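Local coordinates for protein D-alanine--D-alanine ligase (Acinetobacter baumannii ACICU, PDB 5D8D) that catalyses the ATP-dependent joining of two D-alanine molecules into D-alanyl-D-alanine, a building block of the peptidoglycan cell wall, at residues Phe184-Leu189 with Ile254-Asp259; Leu194-Leu199 with Cys225-Thr230; Ser110-Ala115 with Phe264-Val269; Gly97-Lys102 with Lys140-Gly145. One frame throughout, in Å; residues are numbered along the deposited sequence.

Contact 1: residues Phe184-Leu189 with Ile254-Asp259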
loop_
_atom_site.group_PDB
_atom_site.type_symbol
_atom_site.label_atom_id
_atom_site.label_comp_id
_atom_site.label_asym_id
_atom_site.label_seq_id
_atom_site.Cartn_x
_atom_site.Cartn_y
_atom_site.Cartn_z
ATOM N N PHE A 184 18.483 -5.824 16.003
ATOM C CA PHE A 184 17.454 -6.257 16.946
ATOM C C PHE A 184 16.099 -6.445 16.281
ATOM O O PHE A 184 15.858 -5.830 15.259
ATOM C CB PHE A 184 17.323 -5.222 18.054
ATOM C CG PHE A 184 18.601 -4.986 18.770
ATOM C CD1 PHE A 184 19.539 -4.086 18.267
ATOM C CD2 PHE A 184 18.911 -5.706 19.914
ATOM C CE1 PHE A 184 20.739 -3.868 18.924
ATOM C CE2 PHE A 184 20.114 -5.492 20.579
ATOM C CZ PHE A 184 21.030 -4.577 20.084
ATOM N N THR A 185 15.237 -7.317 16.831
ATOM C CA THR A 185 13.844 -7.387 16.407
ATOM C C THR A 185 12.956 -7.091 17.583
ATOM O O THR A 185 13.202 -7.500 18.708
ATOM C CB THR A 185 13.472 -8.692 15.678
ATOM O OG1 THR A 185 12.294 -8.484 14.877
ATOM C CG2 THR A 185 13.186 -9.790 16.580
ATOM N N ILE A 186 11.927 -6.315 17.326
ATOM C CA ILE A 186 10.973 -5.923 18.361
ATOM C C ILE A 186 9.639 -6.440 17.891
ATOM O O ILE A 186 9.143 -5.985 16.896
ATOM C CB ILE A 186 10.985 -4.410 18.530
ATOM C CG1 ILE A 186 12.374 -4.018 19.012
ATOM C CG2 ILE A 186 9.909 -3.976 19.523
ATOM C CD1 ILE A 186 13.390 -3.782 17.923
ATOM N N SER A 187 9.091 -7.404 18.602
ATOM C CA SER A 187 7.854 -8.051 18.221
ATOM C C SER A 187 6.683 -7.288 18.781
ATOM O O SER A 187 6.825 -6.553 19.734
ATOM C CB SER A 187 7.826 -9.487 18.749
ATOM O OG SER A 187 8.890 -10.253 18.211
ATOM N N PHE A 188 5.506 -7.490 18.204
ATOM C CA PHE A 188 4.332 -6.755 18.658
ATOM C C PHE A 188 3.209 -7.709 18.952
ATOM O O PHE A 188 3.047 -8.694 18.262
ATOM C CB PHE A 188 3.923 -5.667 17.626
ATOM C CG PHE A 188 4.752 -4.414 17.719
ATOM C CD1 PHE A 188 6.001 -4.354 17.122
ATOM C CD2 PHE A 188 4.310 -3.324 18.462
ATOM C CE1 PHE A 188 6.804 -3.242 17.245
ATOM C CE2 PHE A 188 5.107 -2.184 18.581
ATOM C CZ PHE A 188 6.355 -2.146 17.950
ATOM N N LEU A 189 2.480 -7.413 20.007
ATOM C CA LEU A 189 1.279 -8.121 20.353
ATOM C C LEU A 189 0.283 -7.163 20.964
ATOM O O LEU A 189 0.638 -6.322 21.742
ATOM C CB LEU A 189 1.571 -9.258 21.305
ATOM C CG LEU A 189 0.360 -10.082 21.689
ATOM C CD1 LEU A 189 -0.216 -10.804 20.517
ATOM C CD2 LEU A 189 0.695 -11.063 22.770
ATOM N N ILE A 254 9.264 -5.241 14.100
ATOM C CA ILE A 254 10.092 -4.218 13.503
ATOM C C ILE A 254 11.525 -4.624 13.712
ATOM O O ILE A 254 11.910 -4.971 14.834
ATOM C CB ILE A 254 9.908 -2.890 14.221
ATOM C CG1 ILE A 254 8.429 -2.444 14.151
ATOM C CG2 ILE A 254 10.866 -1.836 13.652
ATOM C CD1 ILE A 254 8.027 -1.725 12.888
ATOM N N ASP A 255 12.336 -4.557 12.669
ATOM C CA ASP A 255 13.784 -4.750 12.828
ATOM C C ASP A 255 14.515 -3.419 12.897
ATOM O O ASP A 255 14.157 -2.441 12.213
ATOM C CB ASP A 255 14.345 -5.553 11.687
ATOM C CG ASP A 255 13.860 -7.000 11.690
ATOM O OD1 ASP A 255 13.241 -7.491 12.685
ATOM O OD2 ASP A 255 14.121 -7.650 10.652
ATOM N N ALA A 256 15.552 -3.378 13.715
ATOM C CA ALA A 256 16.306 -2.141 13.905
ATOM C C ALA A 256 17.783 -2.433 14.167
ATOM O O ALA A 256 18.160 -3.560 14.489
ATOM C CB ALA A 256 15.696 -1.332 15.035
ATOM N N MET A 257 18.598 -1.405 13.976
ATOM C CA MET A 257 20.037 -1.408 14.235
ATOM C C MET A 257 20.349 -0.481 15.428
ATOM O O MET A 257 19.723 0.567 15.567
ATOM C CB MET A 257 20.740 -0.862 12.996
ATOM C CG MET A 257 22.015 -1.570 12.621
ATOM S SD MET A 257 21.710 -3.215 11.968
ATOM C CE MET A 257 23.051 -3.388 10.770
ATOM N N GLN A 258 21.292 -0.853 16.294
ATOM C CA GLN A 258 21.994 0.161 17.119
ATOM C C GLN A 258 23.416 0.358 16.617
ATOM O O GLN A 258 24.106 -0.606 16.418
ATOM C CB GLN A 258 22.027 -0.187 18.602
ATOM C CG GLN A 258 22.403 1.019 19.499
ATOM C CD GLN A 258 22.639 0.680 20.975
ATOM O OE1 GLN A 258 22.314 1.469 21.910
ATOM N NE2 GLN A 258 23.224 -0.485 21.199
ATOM N N ASP A 259 23.851 1.599 16.403
ATOM C CA ASP A 259 25.215 1.853 15.871
ATOM C C ASP A 259 26.217 1.943 17.003
ATOM O O ASP A 259 25.840 2.032 18.190
ATOM C CB ASP A 259 25.321 3.093 14.921
ATOM C CG ASP A 259 24.965 4.441 15.590
ATOM O OD1 ASP A 259 24.979 4.582 16.833
ATOM O OD2 ASP A 259 24.645 5.391 14.838
#

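Contact 2: residues Leu194-Leu199 with Cys225-Thr230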
loop_
_atom_site.group_PDB
_atom_site.type_symbol
_atom_site.label_atom_id
_atom_site.label_comp_id
_atom_site.label_asym_id
_atom_site.label_seq_id
_atom_site.Cartn_x
_atom_site.Cartn_y
_atom_site.Cartn_z
ATOM N N LEU A 194 6.916 -6.096 22.604
ATOM C CA LEU A 194 7.301 -7.176 23.464
ATOM C C LEU A 194 8.827 -7.033 23.657
ATOM O O LEU A 194 9.472 -6.273 22.933
ATOM C CB LEU A 194 6.918 -8.528 22.802
ATOM C CG LEU A 194 5.420 -8.857 22.744
ATOM C CD1 LEU A 194 5.145 -10.069 21.842
ATOM C CD2 LEU A 194 4.879 -9.093 24.144
ATOM N N PRO A 195 9.412 -7.764 24.630
ATOM C CA PRO A 195 10.863 -7.717 24.901
ATOM C C PRO A 195 11.689 -7.866 23.653
ATOM O O PRO A 195 11.333 -8.667 22.784
ATOM C CB PRO A 195 11.084 -8.939 25.794
ATOM C CG PRO A 195 9.808 -9.096 26.511
ATOM C CD PRO A 195 8.744 -8.731 25.519
ATOM N N VAL A 196 12.770 -7.110 23.563
ATOM C CA VAL A 196 13.542 -7.065 22.311
ATOM C C VAL A 196 14.439 -8.296 22.188
ATOM O O VAL A 196 14.736 -8.942 23.175
ATOM C CB VAL A 196 14.232 -5.687 21.991
ATOM C CG1 VAL A 196 13.887 -4.575 22.954
ATOM C CG2 VAL A 196 15.710 -5.785 21.759
ATOM N N ILE A 197 14.818 -8.639 20.959
ATOM C CA ILE A 197 15.651 -9.778 20.711
ATOM C C ILE A 197 16.790 -9.374 19.800
ATOM O O ILE A 197 16.512 -8.888 18.719
ATOM C CB ILE A 197 14.858 -10.893 20.037
ATOM C CG1 ILE A 197 13.802 -11.411 21.005
ATOM C CG2 ILE A 197 15.809 -12.032 19.598
ATOM C CD1 ILE A 197 12.928 -12.521 20.428
ATOM N N ARG A 198 18.046 -9.603 20.202
ATOM C CA ARG A 198 19.194 -9.441 19.293
ATOM C C ARG A 198 19.229 -10.567 18.252
ATOM O O ARG A 198 18.965 -11.715 18.570
ATOM C CB ARG A 198 20.532 -9.466 20.061
ATOM C CG ARG A 198 21.736 -8.907 19.279
ATOM C CD ARG A 198 23.093 -9.385 19.795
ATOM N NE ARG A 198 23.009 -9.560 21.234
ATOM C CZ ARG A 198 23.350 -10.629 21.937
ATOM N NH1 ARG A 198 23.937 -11.667 21.377
ATOM N NH2 ARG A 198 23.128 -10.616 23.256
ATOM N N LEU A 199 19.609 -10.234 17.025
ATOM C CA LEU A 199 19.661 -11.189 15.917
ATOM C C LEU A 199 21.063 -11.654 15.555
ATOM O O LEU A 199 22.045 -11.095 16.013
ATOM C CB LEU A 199 19.045 -10.543 14.686
ATOM C CG LEU A 199 17.576 -10.150 14.775
ATOM C CD1 LEU A 199 17.204 -9.429 13.503
ATOM C CD2 LEU A 199 16.717 -11.385 14.912
ATOM N N CYS A 225 19.102 -9.135 25.461
ATOM C CA CYS A 225 19.497 -8.635 24.152
ATOM C C CYS A 225 20.787 -7.840 24.137
ATOM O O CYS A 225 21.391 -7.705 23.081
ATOM C CB CYS A 225 18.376 -7.796 23.534
ATOM S SG CYS A 225 17.970 -6.335 24.484
ATOM N N GLY A 226 21.207 -7.321 25.280
ATOM C CA GLY A 226 22.487 -6.618 25.369
ATOM C C GLY A 226 22.356 -5.107 25.347
ATOM O O GLY A 226 23.251 -4.424 24.866
ATOM N N LEU A 227 21.251 -4.617 25.904
ATOM C CA LEU A 227 20.851 -3.225 25.931
ATOM C C LEU A 227 20.439 -2.952 27.366
ATOM O O LEU A 227 19.829 -3.817 28.039
ATOM C CB LEU A 227 19.613 -3.036 25.041
ATOM C CG LEU A 227 19.653 -2.524 23.599
ATOM C CD1 LEU A 227 20.999 -2.602 22.898
ATOM C CD2 LEU A 227 18.591 -3.213 22.746
ATOM N N SER A 228 20.736 -1.760 27.856
ATOM C CA SER A 228 20.341 -1.444 29.226
ATOM C C SER A 228 18.830 -1.323 29.229
ATOM O O SER A 228 18.238 -1.089 28.193
ATOM C CB SER A 228 21.018 -0.163 29.733
ATOM O OG SER A 228 20.913 0.900 28.809
ATOM N N GLU A 229 18.212 -1.532 30.379
ATOM C CA GLU A 229 16.787 -1.275 30.561
ATOM C C GLU A 229 16.355 0.014 29.825
ATOM O O GLU A 229 15.303 0.054 29.157
ATOM C CB GLU A 229 16.422 -1.196 32.058
ATOM C CG GLU A 229 15.249 -2.109 32.441
ATOM C CD GLU A 229 14.642 -1.787 33.803
ATOM O OE1 GLU A 229 13.443 -2.095 34.004
ATOM O OE2 GLU A 229 15.355 -1.225 34.669
ATOM N N THR A 230 17.197 1.040 29.910
ATOM C CA THR A 230 16.901 2.326 29.294
ATOM C C THR A 230 16.970 2.263 27.783
ATOM O O THR A 230 16.025 2.643 27.111
ATOM C CB THR A 230 17.776 3.450 29.911
ATOM O OG1 THR A 230 17.029 3.994 30.987
ATOM C CG2 THR A 230 18.125 4.575 28.936
#

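Contact 3: residues Ser110-Ala115 with Phe264-Val269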
loop_
_atom_site.group_PDB
_atom_site.type_symbol
_atom_site.label_atom_id
_atom_site.label_comp_id
_atom_site.label_asym_id
_atom_site.label_seq_id
_atom_site.Cartn_x
_atom_site.Cartn_y
_atom_site.Cartn_z
ATOM N N SER A 110 7.911 10.776 8.727
ATOM C CA SER A 110 7.301 10.903 10.053
ATOM C C SER A 110 8.336 11.270 11.100
ATOM O O SER A 110 8.072 11.129 12.299
ATOM C CB SER A 110 6.613 9.598 10.454
ATOM O OG SER A 110 5.976 8.992 9.340
ATOM N N ASP A 111 9.500 11.745 10.642
ATOM C CA ASP A 111 10.588 12.215 11.506
ATOM C C ASP A 111 11.225 11.097 12.354
ATOM O O ASP A 111 11.640 11.314 13.494
ATOM C CB ASP A 111 10.115 13.420 12.352
ATOM C CG ASP A 111 11.016 14.639 12.169
ATOM O OD1 ASP A 111 12.242 14.506 12.426
ATOM O OD2 ASP A 111 10.500 15.708 11.743
ATOM N N LEU A 112 11.324 9.913 11.754
ATOM C CA LEU A 112 11.787 8.693 12.406
ATOM C C LEU A 112 13.083 8.330 11.681
ATOM O O LEU A 112 13.153 8.414 10.444
ATOM C CB LEU A 112 10.732 7.571 12.275
ATOM C CG LEU A 112 9.741 7.275 13.412
ATOM C CD1 LEU A 112 9.422 8.459 14.311
ATOM C CD2 LEU A 112 8.450 6.707 12.882
ATOM N N PRO A 113 14.113 7.921 12.429
ATOM C CA PRO A 113 15.410 7.675 11.795
ATOM C C PRO A 113 15.504 6.360 11.022
ATOM O O PRO A 113 15.052 5.327 11.496
ATOM C CB PRO A 113 16.359 7.642 12.983
ATOM C CG PRO A 113 15.523 7.051 14.082
ATOM C CD PRO A 113 14.115 7.536 13.851
ATOM N N THR A 114 16.135 6.421 9.864
ATOM C CA THR A 114 16.329 5.275 9.020
ATOM C C THR A 114 17.505 5.602 8.109
ATOM O O THR A 114 17.794 6.771 7.882
ATOM C CB THR A 114 15.043 4.962 8.226
ATOM O OG1 THR A 114 15.216 3.754 7.497
ATOM C CG2 THR A 114 14.688 6.061 7.250
ATOM N N ALA A 115 18.220 4.594 7.619
ATOM C CA ALA A 115 19.454 4.864 6.889
ATOM C C ALA A 115 19.184 5.444 5.496
ATOM O O ALA A 115 18.259 4.996 4.803
ATOM C CB ALA A 115 20.315 3.611 6.785
ATOM N N PHE A 264 19.713 4.486 17.290
ATOM C CA PHE A 264 18.909 3.480 16.667
ATOM C C PHE A 264 18.604 3.866 15.227
ATOM O O PHE A 264 18.415 5.024 14.914
ATOM C CB PHE A 264 17.673 3.256 17.492
ATOM C CG PHE A 264 17.970 2.870 18.909
ATOM C CD1 PHE A 264 18.808 1.783 19.191
ATOM C CD2 PHE A 264 17.406 3.567 19.961
ATOM C CE1 PHE A 264 19.085 1.425 20.499
ATOM C CE2 PHE A 264 17.685 3.217 21.274
ATOM C CZ PHE A 264 18.528 2.147 21.545
ATOM N N TRP A 265 18.566 2.865 14.359
ATOM C CA TRP A 265 18.190 3.033 12.978
ATOM C C TRP A 265 17.167 1.950 12.575
ATOM O O TRP A 265 17.476 0.770 12.633
ATOM C CB TRP A 265 19.429 2.925 12.132
ATOM C CG TRP A 265 20.413 4.021 12.404
ATOM C CD1 TRP A 265 21.511 3.931 13.169
ATOM C CD2 TRP A 265 20.384 5.371 11.896
ATOM N NE1 TRP A 265 22.186 5.120 13.175
ATOM C CE2 TRP A 265 21.514 6.027 12.408
ATOM C CE3 TRP A 265 19.517 6.082 11.056
ATOM C CZ2 TRP A 265 21.802 7.372 12.126
ATOM C CZ3 TRP A 265 19.806 7.423 10.762
ATOM C CH2 TRP A 265 20.937 8.052 11.304
ATOM N N LEU A 266 15.968 2.368 12.152
ATOM C CA LEU A 266 14.918 1.458 11.726
ATOM C C LEU A 266 15.207 0.800 10.379
ATOM O O LEU A 266 15.581 1.477 9.422
ATOM C CB LEU A 266 13.609 2.187 11.629
ATOM C CG LEU A 266 13.059 2.749 12.928
ATOM C CD1 LEU A 266 12.035 3.803 12.558
ATOM C CD2 LEU A 266 12.400 1.697 13.778
ATOM N N LEU A 267 14.997 -0.522 10.313
ATOM C CA LEU A 267 15.363 -1.326 9.146
ATOM C C LEU A 267 14.153 -1.727 8.290
ATOM O O LEU A 267 14.127 -1.454 7.087
ATOM C CB LEU A 267 16.165 -2.552 9.573
ATOM C CG LEU A 267 17.694 -2.571 9.403
ATOM C CD1 LEU A 267 18.365 -1.217 9.428
ATOM C CD2 LEU A 267 18.331 -3.505 10.429
ATOM N N GLU A 268 13.170 -2.369 8.892
ATOM C CA GLU A 268 12.019 -2.844 8.148
ATOM C C GLU A 268 10.950 -3.338 9.068
ATOM O O GLU A 268 11.166 -3.443 10.276
ATOM C CB GLU A 268 12.398 -3.951 7.149
ATOM C CG GLU A 268 12.745 -5.287 7.743
ATOM C CD GLU A 268 12.825 -6.390 6.697
ATOM O OE1 GLU A 268 13.615 -6.234 5.733
ATOM O OE2 GLU A 268 12.104 -7.408 6.880
ATOM N N VAL A 269 9.800 -3.638 8.490
ATOM C CA VAL A 269 8.623 -4.098 9.225
ATOM C C VAL A 269 8.218 -5.431 8.634
ATOM O O VAL A 269 8.442 -5.674 7.417
ATOM C CB VAL A 269 7.434 -3.094 9.171
ATOM C CG1 VAL A 269 6.863 -2.946 7.756
ATOM C CG2 VAL A 269 6.326 -3.535 10.087
#

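Contact 4: residues Gly97-Lys102 with Lys140-Gly145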
loop_
_atom_site.group_PDB
_atom_site.type_symbol
_atom_site.label_atom_id
_atom_site.label_comp_id
_atom_site.label_asym_id
_atom_site.label_seq_id
_atom_site.Cartn_x
_atom_site.Cartn_y
_atom_site.Cartn_z
ATOM N N GLY A 97 4.289 -2.247 4.055
ATOM C CA GLY A 97 5.260 -3.082 4.780
ATOM C C GLY A 97 5.999 -4.111 3.936
ATOM O O GLY A 97 7.076 -4.561 4.323
ATOM N N MET A 98 5.448 -4.473 2.778
ATOM C CA MET A 98 6.108 -5.415 1.904
ATOM C C MET A 98 7.214 -4.746 1.097
ATOM O O MET A 98 8.036 -5.432 0.480
ATOM C CB MET A 98 5.052 -6.044 0.982
ATOM C CG MET A 98 5.512 -7.216 0.096
ATOM S SD MET A 98 5.529 -8.906 0.790
ATOM C CE MET A 98 5.980 -9.854 -0.666
ATOM N N ASP A 99 7.223 -3.412 1.091
ATOM C CA ASP A 99 8.143 -2.590 0.291
ATOM C C ASP A 99 9.082 -1.826 1.262
ATOM O O ASP A 99 8.660 -0.934 2.032
ATOM C CB ASP A 99 7.290 -1.631 -0.556
ATOM C CG ASP A 99 8.058 -0.937 -1.701
ATOM O OD1 ASP A 99 9.188 -0.455 -1.522
ATOM O OD2 ASP A 99 7.489 -0.831 -2.796
ATOM N N LYS A 100 10.359 -2.196 1.223
ATOM C CA LYS A 100 11.366 -1.578 2.084
ATOM C C LYS A 100 11.514 -0.086 1.832
ATOM O O LYS A 100 11.573 0.707 2.802
ATOM C CB LYS A 100 12.725 -2.267 1.945
ATOM C CG LYS A 100 12.762 -3.640 2.571
ATOM C CD LYS A 100 14.109 -4.300 2.347
ATOM C CE LYS A 100 14.077 -5.782 2.692
ATOM N NZ LYS A 100 13.417 -6.593 1.633
ATOM N N VAL A 101 11.515 0.327 0.560
ATOM C CA VAL A 101 11.710 1.759 0.312
ATOM C C VAL A 101 10.485 2.536 0.721
ATOM O O VAL A 101 10.648 3.605 1.353
ATOM C CB VAL A 101 12.245 2.178 -1.087
ATOM C CG1 VAL A 101 12.804 1.008 -1.890
ATOM C CG2 VAL A 101 11.260 3.042 -1.873
ATOM N N LYS A 102 9.277 2.019 0.422
ATOM C CA LYS A 102 8.058 2.768 0.782
ATOM C C LYS A 102 7.866 2.848 2.269
ATOM O O LYS A 102 7.415 3.867 2.772
ATOM C CB LYS A 102 6.800 2.235 0.081
ATOM C CG LYS A 102 6.818 2.513 -1.415
ATOM C CD LYS A 102 5.484 2.245 -2.056
ATOM C CE LYS A 102 5.535 2.513 -3.552
ATOM N NZ LYS A 102 6.227 1.442 -4.292
ATOM N N LYS A 140 19.864 -4.687 -1.321
ATOM C CA LYS A 140 18.759 -5.602 -0.989
ATOM C C LYS A 140 17.594 -5.475 -1.966
ATOM O O LYS A 140 17.349 -4.381 -2.479
ATOM C CB LYS A 140 18.290 -5.431 0.478
ATOM C CG LYS A 140 18.088 -4.005 0.977
ATOM C CD LYS A 140 17.623 -3.965 2.433
ATOM C CE LYS A 140 18.741 -4.258 3.423
ATOM N NZ LYS A 140 18.308 -3.991 4.831
ATOM N N PRO A 141 16.881 -6.601 -2.236
ATOM C CA PRO A 141 15.680 -6.492 -3.060
ATOM C C PRO A 141 14.647 -5.720 -2.266
ATOM O O PRO A 141 14.506 -5.939 -1.055
ATOM C CB PRO A 141 15.236 -7.946 -3.264
ATOM C CG PRO A 141 15.720 -8.649 -2.048
ATOM C CD PRO A 141 17.012 -7.956 -1.656
ATOM N N VAL A 142 13.967 -4.810 -2.953
ATOM C CA VAL A 142 12.989 -3.922 -2.341
ATOM C C VAL A 142 11.781 -4.670 -1.735
ATOM O O VAL A 142 11.263 -4.239 -0.697
ATOM C CB VAL A 142 12.514 -2.885 -3.382
ATOM C CG1 VAL A 142 11.328 -2.087 -2.874
ATOM C CG2 VAL A 142 13.672 -1.969 -3.762
ATOM N N HIS A 143 11.342 -5.773 -2.364
ATOM C CA HIS A 143 10.021 -6.347 -2.058
ATOM C C HIS A 143 9.995 -7.665 -1.298
ATOM O O HIS A 143 8.930 -8.016 -0.767
ATOM C CB HIS A 143 9.149 -6.475 -3.318
ATOM C CG HIS A 143 8.596 -5.178 -3.808
ATOM N ND1 HIS A 143 9.038 -4.570 -4.966
ATOM C CD2 HIS A 143 7.637 -4.372 -3.297
ATOM C CE1 HIS A 143 8.376 -3.440 -5.142
ATOM N NE2 HIS A 143 7.515 -3.299 -4.147
ATOM N N GLU A 144 11.117 -8.383 -1.189
ATOM C CA GLU A 144 11.104 -9.677 -0.449
ATOM C C GLU A 144 10.610 -9.621 1.032
ATOM O O GLU A 144 10.279 -10.671 1.607
ATOM C CB GLU A 144 12.452 -10.406 -0.563
ATOM C CG GLU A 144 12.683 -11.066 -1.923
ATOM C CD GLU A 144 11.905 -12.376 -2.139
ATOM O OE1 GLU A 144 10.764 -12.532 -1.644
ATOM O OE2 GLU A 144 12.430 -13.273 -2.834
ATOM N N GLY A 145 10.548 -8.409 1.611
ATOM C CA GLY A 145 9.831 -8.118 2.861
ATOM C C GLY A 145 10.278 -8.896 4.083
ATOM O O GLY A 145 11.392 -9.404 4.121
#

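Contact 1: residues Phe184-Leu189 with Ile254-Asp259
Thr185 holds OG1 anti to its backbone N (chi1 -158°) and Asp255 sets CG anti to its carbonyl carbon (chi1 -68°), which brings hydroxyl and carboxylate together on one face of the sheet. The two side chains lie side by side, and Thr185 OG1 donates to Asp255 OD1 over 2.6 Å, nearly in line with the C-O bond. They form a non-hydrogen-bonded antiparallel pair, whose close backbones let two short polar side chains meet directly. Arg253 grips both, with a salt bridge to Asp255 OD1 and a hydrogen bond to Thr185 OG1, so OD1 is held by two partners. Asp255 is a predicted ligand of the first magnesium ion, and Thr185 belongs to the predicted ATP-binding region.

Hydrogen-bonded pairs flank this step. Phe184 N reaches Ala256 O at 2.7 Å, and Ala256 N answers to Phe184 O; Ile186 N reaches Ile254 O at 2.8 Å, and Ile254 N returns to Ile186 O. The side chains of these pairs fill the opposite, apolar face. There Ile186 CD1 stands 4.4 Å from the small CB of Ala256, while Phe188 sends the ring atom CE1 to within 3.6 Å of Ile254 CG1. At the other end Phe184 CE1 rests near Gln258 CB.

Branched aliphatic residues suit this buried surface because helix 229-245 covers it, with Leu235 and Cys239 touching Ile186. The two strands form the middle of a four-stranded antiparallel sheet, flanked by strand 192-198 beside 181-189 and by strand 264-270 beside 252-259.

Contact 2: residues Leu194-Leu199 with Cys225-Thr230
Cys225 O is gripped by two nitrogens of Arg198. The main bond comes from Arg198 NE at 3.1 Å, fairly straight at 158°, and a weak one from Arg198 NH2 at 3.4 Å. The oxygen sits in the plane of the guanidinium, at its edge, whereas NE lies well above the plane of the carbonyl. A bend at chi3 (-33°) places NE where it can meet this oxygen. Arginine suits the place because its flat end can offer two N-H groups to a single acceptor.

The rest of the contact is apolar. Cys225 SG lies 3.6 Å from Val196 CG2, and the same methyl approaches Leu227 CD2 at 4.0 Å, so one valine branch serves both partners. The compact cysteine fits closely here, its CB standing 3.8 Å from Arg198 N. Between Cys225 and Leu227, Gly226 adopts a positive phi of 100°, where a side chain would jam against the preceding carbonyl oxygen. The turn then leads to Ser228, the N-cap of helix 229-245, while Gly226 O accepts a bond from Arg182.

The contact thus pins the chain at the edge strand 192-198 as it returns toward that helix; residues 201-220 in between are not modelled, consistent with mobility. Chemically, the charged guanidinium meets a neutral peptide oxygen here, a bond that would polarise the carbonyl without forming an ion pair.

Contact 3: residues Ser110-Ala115 with Phe264-Val269
The indole of Trp265 is brought against the backbone of Pro113-Ala115, with Thr114 CA at its edge, in the ring plane. Pro113 CB, Thr114 O and Ala115 N approach the ring obliquely, and Trp265 CZ3 comes within 3.6 Å of Thr114 O. The indole N-H is engaged elsewhere, with Asp259. In this ATP-grasp fold, strand 264-270 is the outermost strand of its antiparallel sheet, and the loop after helix 100-108 lies against it. That helix ends in a Schellman motif in which Asp111, with positive phi, lets Leu112 N bond back to Trp107 O.

Two hydrogen bonds join loop to strand. Leu266 N donates to Pro113 O at 3.2 Å, with 162° at the hydrogen. Proline suits the place through its ring, which packs on the strand, with Pro113 CB 4.0 Å from Trp265 CE3, while its carbonyl accepts this bond. Next to it Thr114 places OG1 anti to its backbone N (chi1 -174°) and donates to Leu266 O at 3.0 Å; Lys104 also bonds to this hydroxyl, so it is held from two residues.

Leu266 fills the buried side with its CD1, 4.0 Å from Leu112 CB, and also touches Ala242 of helix 229-245. Farther along, Leu267 and Glu268 both face Asp255 in a classic beta bulge, close to the predicted metal site, of which Glu268 is a predicted ligand. The proline ring closes the other end: Pro113 CG rests 3.6 Å from Phe264 O.

Contact 4: residues Gly97-Lys102 with Lys140-Gly145
Lys100 lays the middle of its chain across Lys140, the two side chains crossing at about a right angle with Lys100 CD and Lys140 CD 3.5 Å apart. Their charged ends diverge: Lys140 NZ makes a salt bridge with Glu176, while a bend at chi4 (77°) carries Lys100 NZ to Pro141 O. That bond is 3.0 Å long and arrives nearly along the C=O axis. Lysine suits the place through the reach of its chain, which brings NZ to this carbonyl. The start of the residue is held separately by its main-chain N-H, since Lys100 N points at Val142 O over 2.9 Å with an almost straight geometry of 176°.

Asp99 is the N-cap of helix 100-108. Its OD1 accepts from Lys102 N at 3.1 Å and weakly from Val101 N, where the charge would also suit the positive end of the helix dipole. Its OD2 takes the salt bridge from Lys102 NZ, a weak bond from His143 NE2, and a bond from Gln92 of the second subunit. Carboxylate and imidazole are steeply turned against each other. Beside them Val101 CG1 packs on Val142 CG1 at 3.6 Å, and Met98 CE comes to 3.5 Å from His143 O. Gly145 passes close to Met98 with positive phi, where the absence of a side chain avoids a tight approach to SD.

Residues Lys140-Gly145 belong to the predicted ATP site. A lysine near the end of this strand, followed by a glycine-containing loop, is characteristic of the ATP-grasp nucleotide pocket in D-alanine ligases.

Overall arrangement
From the N terminus, the chain first reaches Gly97-Lys102, and contact 4 closes when Lys140-Gly145 returns to it. Before that closure it has passed Ser110-Ala115, which waits for Phe264-Val269, so contacts 3 and 4 cross. Contact 1 opens later, at Phe184, and encloses contact 2 before its second strand arrives; contact 1 is itself nested inside contact 3. Contacts 1 to 3 all reach the same four-stranded sheet, tying its strands to helix 229-245 and to the loop after helix 100-108, while contact 4 joins that helix to the sheet holding strand 137-141. Contacts 3 and 4 meet where Glu268 touches Lys100.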